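Local coordinates for cellulose 1,4-beta-cellobiosidase (Thermobifida fusca, PDB 4JJJ), which probably hydrolyses cellulose, its chain being the family 48 glycoside hydrolase catalytic domain of a larger secreted enzyme that also carries a cellulose-binding module, at residues Ser18-Glu23 with Glu616-Trp621; Val34-Met37 with Asp43-His46; Phe272-Asn277 with Ser283-Gln288. The protein carries 1 engineered substitution. One frame throughout, in Å; residues are numbered along the deposited sequence.

Contact 1: residues Ser18-Glu23 with Glu616-Trp621; sequences SGYFRE and ERHRFW. With ZN (zinc ion), chain Y; GLC (alpha-D-glucopyranose), chain C; BGC (beta-D-glucopyranose), chain B; BGC (beta-D-glucopyranose), chain D.
F620 pushes the edge of its ring toward the face of F21 in an offset edge-to-face pair, the centroids 5.2 Å apart and the planes at 73°. The nearest carbons are F21 CZ and F620 CE1, at 3.5 Å. F620 has CG anti to its backbone N (chi1 -175°), which swings the ring off the first turn of helix 620-637 toward F21 and Y20. Y20 adds its CD1 at the rim of the F620 ring, close to that ring's plane and 4.0 Å from F620 CD1. The far end of Y20 lies against H618, with OH 3.5 Å from H618 CB, while the hydroxyl itself is hydrogen-bonded to the backbone O of I539. H618 is held at both ring nitrogens, NE2 by D537 and ND1 by E35. Beyond the aromatic cluster, R619 and W621 face the sugars. W621 NE1 donates a fairly straight bond, 3.0 Å and in the ring plane, to O2 of the chain D glucose, and the R619 guanidinium lies with one face against C6 of the neighbouring glucose, modelled in two anomeric forms. R619, at the N-cap position, and W621 thus line the glycan pocket of this (alpha/alpha)6 fold, where the chain's last helix begins.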
loop_
_atom_site.group_PDB
_atom_site.type_symbol
_atom_site.label_atom_id
_atom_site.label_comp_id
_atom_site.label_asym_id
_atom_site.label_seq_id
_atom_site.Cartn_x
_atom_site.Cartn_y
_atom_site.Cartn_z
ATOM N N SER A 18 -8.604 -20.609 -12.955
ATOM C CA SER A 18 -8.774 -19.188 -13.059
ATOM C C SER A 18 -7.431 -18.438 -13.157
ATOM O O SER A 18 -7.401 -17.296 -13.677
ATOM C CB SER A 18 -9.531 -18.627 -11.852
ATOM O OG SER A 18 -10.847 -19.161 -11.789
ATOM N N GLY A 19 -6.386 -18.954 -12.569
ATOM C CA GLY A 19 -5.081 -18.357 -12.681
ATOM C C GLY A 19 -4.752 -17.217 -11.727
ATOM O O GLY A 19 -3.843 -16.465 -12.046
ATOM N N TYR A 20 -5.386 -17.149 -10.558
ATOM C CA TYR A 20 -5.064 -16.071 -9.581
ATOM C C TYR A 20 -3.722 -16.278 -8.829
ATOM O O TYR A 20 -3.248 -15.327 -8.199
ATOM C CB TYR A 20 -6.207 -15.877 -8.600
ATOM C CG TYR A 20 -7.419 -15.193 -9.151
ATOM C CD1 TYR A 20 -7.467 -13.813 -9.268
ATOM C CD2 TYR A 20 -8.527 -15.912 -9.608
ATOM C CE1 TYR A 20 -8.533 -13.169 -9.805
ATOM C CE2 TYR A 20 -9.646 -15.290 -10.089
ATOM C CZ TYR A 20 -9.680 -13.929 -10.206
ATOM O OH TYR A 20 -10.775 -13.345 -10.714
ATOM N N PHE A 21 -3.237 -17.508 -8.734
ATOM C CA PHE A 21 -2.134 -17.852 -7.895
ATOM C C PHE A 21 -1.072 -18.691 -8.610
ATOM O O PHE A 21 -1.374 -19.351 -9.626
ATOM C CB PHE A 21 -2.509 -18.681 -6.705
ATOM C CG PHE A 21 -3.524 -18.125 -5.731
ATOM C CD1 PHE A 21 -3.147 -17.572 -4.508
ATOM C CD2 PHE A 21 -4.907 -18.341 -5.950
ATOM C CE1 PHE A 21 -4.047 -17.157 -3.570
ATOM C CE2 PHE A 21 -5.796 -17.915 -4.992
ATOM C CZ PHE A 21 -5.438 -17.286 -3.795
ATOM N N ARG A 22 0.139 -18.686 -8.068
ATOM C CA ARG A 22 1.145 -19.726 -8.384
ATOM C C ARG A 22 1.379 -20.544 -7.133
ATOM O O ARG A 22 1.531 -19.992 -6.036
ATOM C CB ARG A 22 2.424 -19.096 -8.886
ATOM C CG ARG A 22 3.496 -20.137 -9.167
ATOM C CD ARG A 22 4.642 -19.490 -9.973
ATOM N NE ARG A 22 5.706 -20.456 -10.276
ATOM C CZ ARG A 22 6.531 -20.325 -11.309
ATOM N NH1 ARG A 22 6.367 -19.323 -12.132
ATOM N NH2 ARG A 22 7.520 -21.214 -11.534
ATOM N N GLU A 23 1.449 -21.886 -7.288
ATOM C CA GLU A 23 1.645 -22.774 -6.191
ATOM C C GLU A 23 3.117 -23.135 -6.161
ATOM O O GLU A 23 3.732 -23.445 -7.199
ATOM C CB GLU A 23 0.848 -24.069 -6.430
ATOM C CG GLU A 23 0.894 -24.906 -5.170
ATOM C CD GLU A 23 -0.021 -26.104 -5.222
ATOM O OE1 GLU A 23 -1.223 -25.950 -5.559
ATOM O OE2 GLU A 23 0.487 -27.178 -4.828
ATOM N N GLU A 616 -11.100 -6.394 -19.538
ATOM C CA GLU A 616 -11.907 -6.728 -18.383
ATOM C C GLU A 616 -10.943 -7.436 -17.417
ATOM O O GLU A 616 -10.645 -8.645 -17.601
ATOM C CB GLU A 616 -13.136 -7.556 -18.709
ATOM C CG GLU A 616 -14.133 -6.769 -19.555
ATOM C CD GLU A 616 -15.543 -7.159 -19.494
ATOM O OE1 GLU A 616 -15.893 -7.987 -18.649
ATOM O OE2 GLU A 616 -16.306 -6.482 -20.249
ATOM N N ARG A 617 -10.379 -6.694 -16.433
ATOM C CA ARG A 617 -9.291 -7.196 -15.633
ATOM C C ARG A 617 -9.802 -7.847 -14.307
ATOM O O ARG A 617 -10.837 -7.421 -13.751
ATOM C CB ARG A 617 -8.320 -6.044 -15.263
ATOM C CG ARG A 617 -7.464 -5.644 -16.455
ATOM C CD ARG A 617 -6.907 -4.301 -16.288
ATOM N NE ARG A 617 -5.745 -4.086 -17.169
ATOM C CZ ARG A 617 -5.008 -2.969 -17.129
ATOM N NH1 ARG A 617 -5.400 -1.904 -16.431
ATOM N NH2 ARG A 617 -3.883 -2.897 -17.853
ATOM N N HIS A 618 -9.027 -8.791 -13.842
ATOM C CA HIS A 618 -9.295 -9.562 -12.593
ATOM C C HIS A 618 -8.078 -9.331 -11.697
ATOM O O HIS A 618 -7.167 -10.150 -11.563
ATOM C CB HIS A 618 -9.514 -11.005 -12.965
ATOM C CG HIS A 618 -10.668 -11.162 -13.894
ATOM N ND1 HIS A 618 -10.473 -11.090 -15.240
ATOM C CD2 HIS A 618 -12.016 -11.339 -13.734
ATOM C CE1 HIS A 618 -11.623 -11.196 -15.878
ATOM N NE2 HIS A 618 -12.570 -11.396 -14.989
ATOM N N ARG A 619 -8.054 -8.193 -10.973
ATOM C CA ARG A 619 -7.082 -7.842 -9.942
ATOM C C ARG A 619 -7.415 -8.650 -8.706
ATOM O O ARG A 619 -8.539 -8.665 -8.278
ATOM C CB ARG A 619 -7.115 -6.372 -9.606
ATOM C CG ARG A 619 -6.664 -5.477 -10.794
ATOM C CD ARG A 619 -6.921 -4.000 -10.366
ATOM N NE ARG A 619 -6.483 -3.079 -11.418
ATOM C CZ ARG A 619 -7.210 -2.702 -12.450
ATOM N NH1 ARG A 619 -8.422 -3.161 -12.633
ATOM N NH2 ARG A 619 -6.680 -1.836 -13.294
ATOM N N PHE A 620 -6.417 -9.289 -8.171
ATOM C CA PHE A 620 -6.649 -10.144 -6.961
ATOM C C PHE A 620 -7.380 -9.416 -5.832
ATOM O O PHE A 620 -8.390 -9.879 -5.296
ATOM C CB PHE A 620 -5.370 -10.751 -6.489
ATOM C CG PHE A 620 -5.539 -11.726 -5.340
ATOM C CD1 PHE A 620 -6.052 -13.022 -5.570
ATOM C CD2 PHE A 620 -5.268 -11.391 -4.016
ATOM C CE1 PHE A 620 -6.238 -13.936 -4.550
ATOM C CE2 PHE A 620 -5.476 -12.306 -2.995
ATOM C CZ PHE A 620 -5.964 -13.579 -3.251
ATOM N N TRP A 621 -6.862 -8.265 -5.478
ATOM C CA TRP A 621 -7.398 -7.502 -4.365
ATOM C C TRP A 621 -8.833 -7.159 -4.673
ATOM O O TRP A 621 -9.651 -7.175 -3.792
ATOM C CB TRP A 621 -6.554 -6.314 -4.057
ATOM C CG TRP A 621 -6.636 -5.071 -4.951
ATOM C CD1 TRP A 621 -5.750 -4.681 -5.876
ATOM C CD2 TRP A 621 -7.691 -4.047 -4.991
ATOM N NE1 TRP A 621 -6.122 -3.515 -6.446
ATOM C CE2 TRP A 621 -7.293 -3.076 -5.898
ATOM C CE3 TRP A 621 -8.857 -3.827 -4.239
ATOM C CZ2 TRP A 621 -8.012 -1.937 -6.138
ATOM C CZ3 TRP A 621 -9.566 -2.712 -4.456
ATOM C CH2 TRP A 621 -9.157 -1.751 -5.422
HETATM ZN ZN ZN Y . -18.115 -6.760 -19.663
HETATM C C1 GLC C . -7.210 2.603 -11.685
HETATM C C2 GLC C . -6.367 3.472 -10.842
HETATM C C3 GLC C . -5.203 2.658 -10.218
HETATM C C4 GLC C . -5.742 1.453 -9.439
HETATM C C5 GLC C . -6.671 0.698 -10.393
HETATM C C6 GLC C . -7.398 -0.473 -9.800
HETATM O O1 GLC C . -6.328 2.197 -12.656
HETATM O O2 GLC C . -5.697 4.480 -11.718
HETATM O O3 GLC C . -4.360 3.481 -9.429
HETATM O O4 GLC C . -4.652 0.569 -9.100
HETATM O O5 GLC C . -7.704 1.564 -10.867
HETATM O O6 GLC C . -8.245 -0.008 -8.809
HETATM C C2 BGC B . -6.385 3.748 -10.403
HETATM C C3 BGC B . -5.240 2.912 -9.844
HETATM C C4 BGC B . -5.752 1.538 -9.363
HETATM C C5 BGC B . -6.698 0.810 -10.338
HETATM C C6 BGC B . -7.442 -0.365 -9.699
HETATM C C1 BGC B . -7.213 2.951 -11.383
HETATM O O1 BGC B . -8.320 3.819 -11.794
HETATM O O2 BGC B . -5.725 4.899 -11.027
HETATM O O3 BGC B . -4.588 3.594 -8.768
HETATM O O4 BGC B . -4.679 0.638 -9.080
HETATM O O5 BGC B . -7.698 1.711 -10.813
HETATM O O6 BGC B . -8.330 0.033 -8.686
HETATM C C2 BGC D . -3.579 -0.807 -7.572
HETATM C C3 BGC D . -3.236 -1.088 -6.111
HETATM C C4 BGC D . -2.724 0.208 -5.417
HETATM C C5 BGC D . -3.643 1.423 -5.700
HETATM C C6 BGC D . -3.023 2.693 -5.167
HETATM C C1 BGC D . -4.517 0.377 -7.714
HETATM O O2 BGC D . -4.226 -1.938 -8.138
HETATM O O3 BGC D . -2.248 -2.148 -6.095
HETATM O O4 BGC D . -2.626 -0.048 -4.001
HETATM O O5 BGC D . -3.850 1.506 -7.115
HETATM O O6 BGC D . -1.746 2.912 -5.735
HETATM O O HOH W 1 -18.549 -6.262 -17.742
HETATM O O HOH W 2 -19.134 -8.447 -20.182
HETATM O O HOH W 3 -19.032 -5.503 -20.825
#

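Contact 2: residues Val34-Met37 with Asp43-His46; sequences VETM and DHGH. With ZN (zinc ion), chain E.
The H46 imidazole has the T36 methyl over one face and a stacked Y31 ring as a further neighbour; T36 CG2 sits 3.5 Å from the ring centroid and only 8° off its normal, a CH-pi contact. Near the edge of the same ring, NE2 gives a hydrogen bond of 2.8 Å to V34 O, bent to 144° at the hydrogen and reaching the oxygen from above its carbonyl plane. The H44 ring takes T36 O over the centre of one face, with H46 CB at its edge. That oxygen also accepts the G45 N-H, at 2.8 Å. H44 ND1 in turn accepts the backbone N-H of H46 at 3.1 Å. T36 sets CG2 anti to its carbonyl carbon, which leaves the methyl facing H46 while OG1 bonds to D594. G45 CA comes 3.4 Å from E35 O, with no room for a side chain between them. H46 ND1 binds zinc at 2.1 Å alongside two waters and D153. Since NE2 points its N-H at V34 O, ND1 is left to offer its lone pair to the metal, and the carbonyl, as a second-shell group, helps to set the ring's rotation and probably strengthens it as a ligand.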
loop_
_atom_site.group_PDB
_atom_site.type_symbol
_atom_site.label_atom_id
_atom_site.label_comp_id
_atom_site.label_asym_id
_atom_site.label_seq_id
_atom_site.Cartn_x
_atom_site.Cartn_y
_atom_site.Cartn_z
ATOM N N VAL A 34 -4.793 -11.619 -12.749
ATOM C CA VAL A 34 -4.759 -12.746 -13.661
ATOM C C VAL A 34 -4.041 -12.369 -14.967
ATOM O O VAL A 34 -3.110 -13.117 -15.431
ATOM C CB VAL A 34 -6.187 -13.274 -13.941
ATOM C CG1 VAL A 34 -6.145 -14.265 -15.082
ATOM C CG2 VAL A 34 -6.814 -13.912 -12.735
ATOM N N GLU A 35 -4.366 -11.201 -15.472
ATOM C CA GLU A 35 -3.808 -10.647 -16.693
ATOM C C GLU A 35 -2.409 -10.131 -16.392
ATOM O O GLU A 35 -2.185 -9.556 -15.336
ATOM C CB GLU A 35 -4.735 -9.536 -17.296
ATOM C CG GLU A 35 -6.144 -9.949 -17.624
ATOM C CD GLU A 35 -7.051 -10.076 -16.384
ATOM O OE1 GLU A 35 -6.737 -9.452 -15.332
ATOM O OE2 GLU A 35 -8.081 -10.791 -16.581
ATOM N N THR A 36 -1.469 -10.294 -17.340
ATOM C CA THR A 36 -0.118 -9.907 -17.147
ATOM C C THR A 36 0.211 -8.467 -17.473
ATOM O O THR A 36 1.072 -7.897 -16.857
ATOM C CB THR A 36 0.809 -10.852 -17.888
ATOM O OG1 THR A 36 0.348 -10.968 -19.255
ATOM C CG2 THR A 36 0.902 -12.182 -17.178
ATOM N N MET A 37 -0.471 -7.890 -18.466
ATOM C CA MET A 37 -0.127 -6.490 -18.938
ATOM C C MET A 37 -0.950 -5.464 -18.181
ATOM O O MET A 37 -2.105 -5.163 -18.561
ATOM C CB MET A 37 -0.239 -6.323 -20.435
ATOM C CG MET A 37 0.242 -4.934 -20.938
ATOM S SD MET A 37 0.566 -4.882 -22.710
ATOM C CE MET A 37 1.030 -3.186 -22.880
ATOM N N ASP A 43 4.224 -3.055 -11.881
ATOM C CA ASP A 43 4.302 -2.797 -13.298
ATOM C C ASP A 43 4.208 -4.050 -14.146
ATOM O O ASP A 43 4.443 -3.962 -15.370
ATOM C CB ASP A 43 5.547 -1.940 -13.638
ATOM C CG ASP A 43 6.849 -2.602 -13.427
ATOM O OD1 ASP A 43 6.946 -3.844 -13.308
ATOM O OD2 ASP A 43 7.919 -1.868 -13.323
ATOM N N HIS A 44 3.793 -5.145 -13.549
ATOM C CA HIS A 44 3.513 -6.400 -14.238
ATOM C C HIS A 44 2.505 -7.172 -13.442
ATOM O O HIS A 44 2.608 -7.173 -12.183
ATOM C CB HIS A 44 4.783 -7.208 -14.491
ATOM C CG HIS A 44 4.597 -8.371 -15.399
ATOM N ND1 HIS A 44 4.162 -9.628 -14.988
ATOM C CD2 HIS A 44 4.680 -8.446 -16.758
ATOM C CE1 HIS A 44 4.045 -10.437 -16.040
ATOM N NE2 HIS A 44 4.372 -9.735 -17.116
ATOM N N GLY A 45 1.543 -7.828 -14.123
ATOM C CA GLY A 45 0.439 -8.526 -13.442
ATOM C C GLY A 45 0.875 -9.653 -12.594
ATOM O O GLY A 45 0.136 -10.058 -11.689
ATOM N N HIS A 46 2.000 -10.322 -12.938
ATOM C CA HIS A 46 2.433 -11.435 -12.163
ATOM C C HIS A 46 3.646 -11.119 -11.302
ATOM O O HIS A 46 4.234 -12.007 -10.703
ATOM C CB HIS A 46 2.704 -12.640 -13.051
ATOM C CG HIS A 46 1.459 -13.227 -13.642
ATOM N ND1 HIS A 46 1.422 -14.361 -14.435
ATOM C CD2 HIS A 46 0.175 -12.820 -13.530
ATOM C CE1 HIS A 46 0.170 -14.605 -14.782
ATOM N NE2 HIS A 46 -0.606 -13.701 -14.222
HETATM ZN ZN ZN E . 3.139 -15.237 -15.301
HETATM O O HOH W 4 2.107 -16.283 -16.887
HETATM O O HOH W 5 4.460 -13.977 -16.297
#

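Contact 3: residues Phe272-Asn277 with Ser283-Gln288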
loop_
_atom_site.group_PDB
_atom_site.type_symbol
_atom_site.label_atom_id
_atom_site.label_comp_id
_atom_site.label_asym_id
_atom_site.label_seq_id
_atom_site.Cartn_x
_atom_site.Cartn_y
_atom_site.Cartn_z
ATOM N N PHE A 272 14.281 9.764 11.904
ATOM C CA PHE A 272 14.022 9.902 13.302
ATOM C C PHE A 272 14.268 11.358 13.777
ATOM O O PHE A 272 14.729 11.540 14.883
ATOM C CB PHE A 272 14.836 8.861 14.109
ATOM C CG PHE A 272 14.420 7.428 13.824
ATOM C CD1 PHE A 272 13.332 6.869 14.487
ATOM C CD2 PHE A 272 15.110 6.661 12.856
ATOM C CE1 PHE A 272 12.940 5.588 14.096
ATOM C CE2 PHE A 272 14.721 5.372 12.526
ATOM C CZ PHE A 272 13.588 4.862 13.133
ATOM N N LYS A 273 13.959 12.309 12.930
ATOM C CA LYS A 273 13.964 13.713 13.391
ATOM C C LYS A 273 12.855 13.966 14.329
ATOM O O LYS A 273 11.754 13.396 14.268
ATOM C CB LYS A 273 13.750 14.635 12.259
ATOM C CG LYS A 273 14.764 14.639 11.170
ATOM C CD LYS A 273 16.058 15.267 11.494
ATOM C CE LYS A 273 16.680 15.934 10.253
ATOM N NZ LYS A 273 17.964 16.525 10.749
ATOM N N LYS A 274 13.052 14.951 15.196
ATOM C CA LYS A 274 11.956 15.374 16.010
ATOM C C LYS A 274 10.815 15.887 15.134
ATOM O O LYS A 274 11.006 16.657 14.162
ATOM C CB LYS A 274 12.404 16.540 16.869
ATOM C CG LYS A 274 11.367 17.123 17.832
ATOM C CD LYS A 274 12.058 18.235 18.661
ATOM C CE LYS A 274 11.124 18.859 19.671
ATOM N NZ LYS A 274 10.901 18.001 20.871
ATOM N N ILE A 275 9.604 15.488 15.481
ATOM C CA ILE A 275 8.448 15.989 14.753
ATOM C C ILE A 275 8.086 17.402 15.057
ATOM O O ILE A 275 8.024 17.821 16.242
ATOM C CB ILE A 275 7.187 15.142 15.018
ATOM C CG1 ILE A 275 7.444 13.663 14.735
ATOM C CG2 ILE A 275 6.001 15.764 14.274
ATOM C CD1 ILE A 275 7.704 13.337 13.292
ATOM N N GLY A 276 7.895 18.184 14.022
ATOM C CA GLY A 276 7.233 19.467 14.154
ATOM C C GLY A 276 8.131 20.608 13.744
ATOM O O GLY A 276 9.210 20.731 14.258
ATOM N N ASN A 277 7.609 21.418 12.840
ATOM C CA ASN A 277 8.331 22.574 12.262
ATOM C C ASN A 277 9.761 22.167 11.891
ATOM O O ASN A 277 10.764 22.823 12.174
ATOM C CB ASN A 277 8.251 23.714 13.250
ATOM C CG ASN A 277 6.781 24.089 13.551
ATOM O OD1 ASN A 277 6.034 24.336 12.663
ATOM N ND2 ASN A 277 6.363 23.990 14.801
ATOM N N SER A 283 19.343 21.782 10.656
ATOM C CA SER A 283 18.773 22.522 11.787
ATOM C C SER A 283 17.817 21.671 12.578
ATOM O O SER A 283 17.849 21.692 13.798
ATOM C CB SER A 283 17.961 23.746 11.321
ATOM O OG SER A 283 18.815 24.770 10.893
ATOM N N CYS A 284 16.966 20.925 11.878
ATOM C CA CYS A 284 15.948 20.077 12.571
ATOM C C CYS A 284 16.659 19.027 13.371
ATOM O O CYS A 284 17.399 18.256 12.814
ATOM C CB CYS A 284 14.958 19.556 11.573
ATOM S SG CYS A 284 13.698 18.509 12.424
ATOM N N PRO A 285 16.426 18.959 14.665
ATOM C CA PRO A 285 17.235 18.086 15.483
ATOM C C PRO A 285 16.879 16.637 15.382
ATOM O O PRO A 285 15.715 16.257 15.125
ATOM C CB PRO A 285 16.960 18.525 16.931
ATOM C CG PRO A 285 15.761 19.298 16.863
ATOM C CD PRO A 285 15.546 19.817 15.483
ATOM N N GLY A 286 17.867 15.835 15.641
ATOM C CA GLY A 286 17.622 14.419 15.777
ATOM C C GLY A 286 16.655 14.174 16.914
ATOM O O GLY A 286 16.775 14.763 17.986
ATOM N N GLY A 287 15.788 13.184 16.786
ATOM C CA GLY A 287 14.964 12.783 17.869
ATOM C C GLY A 287 15.664 11.976 18.912
ATOM O O GLY A 287 16.727 11.338 18.665
ATOM N N GLN A 288 15.041 12.017 20.097
ATOM C CA GLN A 288 15.370 11.270 21.286
ATOM C C GLN A 288 14.061 10.625 21.719
ATOM O O GLN A 288 12.987 11.281 21.761
ATOM C CB GLN A 288 15.828 12.261 22.377
ATOM C CG GLN A 288 16.803 13.315 21.846
ATOM C CD GLN A 288 16.996 14.535 22.740
ATOM O OE1 GLN A 288 16.697 15.682 22.365
ATOM N NE2 GLN A 288 17.480 14.284 23.942
#
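K273 and C284 lie next to each other across the two segments, the lysine chain running past the cysteine toward its carbonyl oxygen. K273 CB is 3.9 Å from C284 SG; beyond it the chain bends at chi2 (-73°) and again at chi3, which brings NZ back to C284 O at 2.8 Å. The ammonium also bonds to the carbonyl oxygens of P124 and A281, so three backbone acceptors share one charge, and it makes a cation-pi contact with Y385. C284 holds SG anti to its own backbone N (chi1 -180°), turned toward the 272-277 segment and 3.7 Å from K274 O, where it completes the disulfide with C278. K274 leaves the backbone on another course: its chain stays extended as far as CE and passes P285, with CD 4.3 Å from the proline CG. With an alanine in place of K273, the carbonyls of C284, P124 and A281 would probably lose the donor they share and Y385 its cation. The backbones join in a single beta bridge at K273 and G286. K274 N donates to P285 O at 3.0 Å, almost straight at 171°, and G287 N donates to F272 O at 2.7 Å. A side chain on G287 would run into F272 O. Both segments belong to the long connection between helix 250-263 and strand 302-306; the C278-C284 disulfide closes the turn between them, and the I275 and N277 side chains rest on strand 398-401.

Overall arrangement
From the N terminus, the 18-23 segment enters strand 21-24 just after helix 2-14, and its partner comes only at the start of the last helix, 620-637. Contact 1 therefore closes a loop of nearly the whole chain, and both other contacts nest inside it. Contact 2 closes a short loop between strands 27-30 and 47-49; contact 3 follows in series, closing another between helix 250-263 and strand 302-306. Contacts 1 and 2 touch, their centres about 9 Å apart: R617 NH2 probably bonds to M37 O, and Y20 packs on V34. Contact 3 lies across the chain's centre, about 44 Å from contact 1 between centres.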